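Local coordinates for protein mucin-like protocadherin (Homo sapiens, PDB 6OAE) that probably mediates calcium-dependent adhesion between neighbouring microvilli by pairing with CDHR2 through its extracellular cadherin repeats, two of which make up this fragment, at residues Tyr150-Ser155 against Ala160-Arg165. Residues are numbered along the deposited sequence; the frame is centred on the assembly and turned at random.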
loop_
_atom_site.group_PDB
_atom_site.type_symbol
_atom_site.label_atom_id
_atom_site.label_comp_id
_atom_site.label_asym_id
_atom_site.label_seq_id
_atom_site.Cartn_x
_atom_site.Cartn_y
_atom_site.Cartn_z
ATOM N N TYR A 150 8.420 -17.616 -26.891
ATOM C CA TYR A 150 8.658 -16.367 -27.647
ATOM C C TYR A 150 8.855 -15.143 -26.762
ATOM O O TYR A 150 9.559 -14.266 -27.213
ATOM C CB TYR A 150 7.489 -16.100 -28.581
ATOM C CG TYR A 150 7.376 -17.143 -29.657
ATOM C CD1 TYR A 150 6.637 -18.293 -29.440
ATOM C CD2 TYR A 150 8.030 -17.001 -30.875
ATOM C CE1 TYR A 150 6.519 -19.270 -30.416
ATOM C CE2 TYR A 150 7.917 -17.970 -31.867
ATOM C CZ TYR A 150 7.160 -19.108 -31.635
ATOM O OH TYR A 150 7.041 -20.088 -32.588
ATOM N N PHE A 151 8.187 -15.065 -25.609
ATOM C CA PHE A 151 8.173 -13.856 -24.749
ATOM C C PHE A 151 8.366 -14.227 -23.289
ATOM O O PHE A 151 7.903 -15.281 -22.849
ATOM C CB PHE A 151 6.860 -13.091 -24.898
ATOM C CG PHE A 151 6.559 -12.599 -26.289
ATOM C CD1 PHE A 151 7.120 -11.425 -26.772
ATOM C CD2 PHE A 151 5.677 -13.293 -27.113
ATOM C CE1 PHE A 151 6.814 -10.966 -28.037
ATOM C CE2 PHE A 151 5.376 -12.832 -28.387
ATOM C CZ PHE A 151 5.947 -11.673 -28.845
ATOM N N SER A 152 9.051 -13.347 -22.555
ATOM C CA SER A 152 9.247 -13.465 -21.088
ATOM C C SER A 152 9.321 -12.069 -20.480
ATOM O O SER A 152 9.573 -11.106 -21.231
ATOM C CB SER A 152 10.489 -14.277 -20.800
ATOM O OG SER A 152 11.637 -13.615 -21.288
ATOM N N LEU A 153 9.093 -11.971 -19.176
ATOM C CA LEU A 153 9.260 -10.710 -18.428
ATOM C C LEU A 153 10.742 -10.535 -18.169
ATOM O O LEU A 153 11.447 -11.559 -17.948
ATOM C CB LEU A 153 8.490 -10.787 -17.120
ATOM C CG LEU A 153 6.982 -10.938 -17.253
ATOM C CD1 LEU A 153 6.367 -10.973 -15.876
ATOM C CD2 LEU A 153 6.387 -9.799 -18.075
ATOM N N VAL A 154 11.218 -9.298 -18.189
ATOM C CA VAL A 154 12.645 -9.033 -17.882
ATOM C C VAL A 154 12.948 -9.540 -16.468
ATOM O O VAL A 154 14.008 -10.194 -16.277
ATOM C CB VAL A 154 13.001 -7.542 -18.068
ATOM C CG1 VAL A 154 14.366 -7.220 -17.484
ATOM C CG2 VAL A 154 12.940 -7.173 -19.532
ATOM N N SER A 155 12.070 -9.280 -15.510
ATOM C CA SER A 155 12.172 -9.864 -14.148
ATOM C C SER A 155 10.821 -9.854 -13.443
ATOM O O SER A 155 9.896 -9.140 -13.886
ATOM C CB SER A 155 13.204 -9.140 -13.286
ATOM O OG SER A 155 12.610 -8.010 -12.668
ATOM N N ALA A 160 8.545 -5.674 -18.043
ATOM C CA ALA A 160 8.715 -5.363 -19.474
ATOM C C ALA A 160 8.657 -6.704 -20.186
ATOM O O ALA A 160 9.240 -7.663 -19.643
ATOM C CB ALA A 160 10.011 -4.652 -19.739
ATOM N N LEU A 161 7.984 -6.776 -21.324
ATOM C CA LEU A 161 7.880 -8.029 -22.103
ATOM C C LEU A 161 8.962 -7.989 -23.182
ATOM O O LEU A 161 8.996 -7.023 -23.975
ATOM C CB LEU A 161 6.481 -8.189 -22.697
ATOM C CG LEU A 161 6.169 -9.601 -23.187
ATOM C CD1 LEU A 161 6.105 -10.576 -22.033
ATOM C CD2 LEU A 161 4.874 -9.638 -23.983
ATOM N N ARG A 162 9.820 -8.994 -23.181
ATOM C CA ARG A 162 10.963 -9.131 -24.100
ATOM C C ARG A 162 10.662 -10.222 -25.130
ATOM O O ARG A 162 10.107 -11.268 -24.748
ATOM C CB ARG A 162 12.206 -9.425 -23.256
ATOM C CG ARG A 162 13.446 -9.788 -24.065
ATOM C CD ARG A 162 14.632 -10.132 -23.177
ATOM N NE ARG A 162 14.253 -11.261 -22.348
ATOM C CZ ARG A 162 14.588 -11.439 -21.082
ATOM N NH1 ARG A 162 15.342 -10.560 -20.455
ATOM N NH2 ARG A 162 14.133 -12.491 -20.431
ATOM N N LEU A 163 11.017 -9.995 -26.396
ATOM C CA LEU A 163 11.011 -11.053 -27.436
ATOM C C LEU A 163 12.286 -11.903 -27.276
ATOM O O LEU A 163 13.404 -11.340 -27.287
ATOM C CB LEU A 163 10.925 -10.425 -28.829
ATOM C CG LEU A 163 10.917 -11.412 -29.981
ATOM C CD1 LEU A 163 9.638 -12.242 -30.007
ATOM C CD2 LEU A 163 11.090 -10.685 -31.304
ATOM N N ASP A 164 12.126 -13.211 -27.149
ATOM C CA ASP A 164 13.247 -14.151 -26.888
ATOM C C ASP A 164 13.613 -15.000 -28.092
ATOM O O ASP A 164 14.715 -15.547 -28.080
ATOM C CB ASP A 164 12.872 -15.082 -25.757
ATOM C CG ASP A 164 12.645 -14.309 -24.482
ATOM O OD1 ASP A 164 13.453 -13.370 -24.219
ATOM O OD2 ASP A 164 11.676 -14.646 -23.780
ATOM N N ARG A 165 12.725 -15.158 -29.070
ATOM C CA ARG A 165 13.005 -16.002 -30.263
ATOM C C ARG A 165 12.328 -15.383 -31.470
ATOM O O ARG A 165 11.293 -14.730 -31.333
ATOM C CB ARG A 165 12.512 -17.438 -30.064
ATOM C CG ARG A 165 13.415 -18.263 -29.161
ATOM C CD ARG A 165 12.787 -19.596 -28.832
ATOM N NE ARG A 165 12.694 -20.457 -29.995
ATOM C CZ ARG A 165 13.655 -21.282 -30.430
ATOM N NH1 ARG A 165 13.435 -22.023 -31.511
ATOM N NH2 ARG A 165 14.825 -21.366 -29.799
HETATM O O HOH W 1 15.188 -11.999 -17.833
#
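The antiparallel hairpin of strands 151-155 and 158-163, in the second cadherin repeat of the fragment, joins Ser152 to Arg162 as a hydrogen-bonded pair, with Phe151-Leu163 and Leu153-Leu161 as non-hydrogen-bonded pairs around it. Arg162 N reaches Ser152 O at 2.9 Å, nearly straight at 175°, while the return bond from Ser152 N to Arg162 O is longer. Asp164 N to Tyr150 O and Val154 N to Ala160 O extend the pairing at the two ends.

The two faces differ. On the inner one, Leu161 crosses Phe151 at about a right angle, its CD1 3.9 Å from Phe151 CB, and CD1 of Leu163 lies 3.7 Å from Phe151 CE1. Met175 and Phe177 of strand 174-182 also touch the Phe151 side chain, so this face packs against the opposing sheet of the sandwich.

The other face carries a polar chain. Ser152 OG, set between backbone N and carbonyl carbon (chi1 64°), donates to the syn lone pair of Asp164 OD2 at 2.7 Å and accepts from Arg162 NH2 at 2.9 Å. A bend at chi3 (60°) turns the guanidinium back so that NE forms a salt bridge with Asp164 OD1, 2.9 Å away. Water 1, in the guanidinium plane, links NH2 to Val154 O. Replacing Arg162 with a leucine would probably cost Asp164 OD1 this salt bridge and leave Ser152 OG, without the NH2 bond, less firmly fixed. With the arginine present, both carboxylate oxygens are engaged and the serine hydroxyl bridges carboxylate and guanidinium, consistent with side-chain bonds reinforcing the backbone pairing on this partly exposed face.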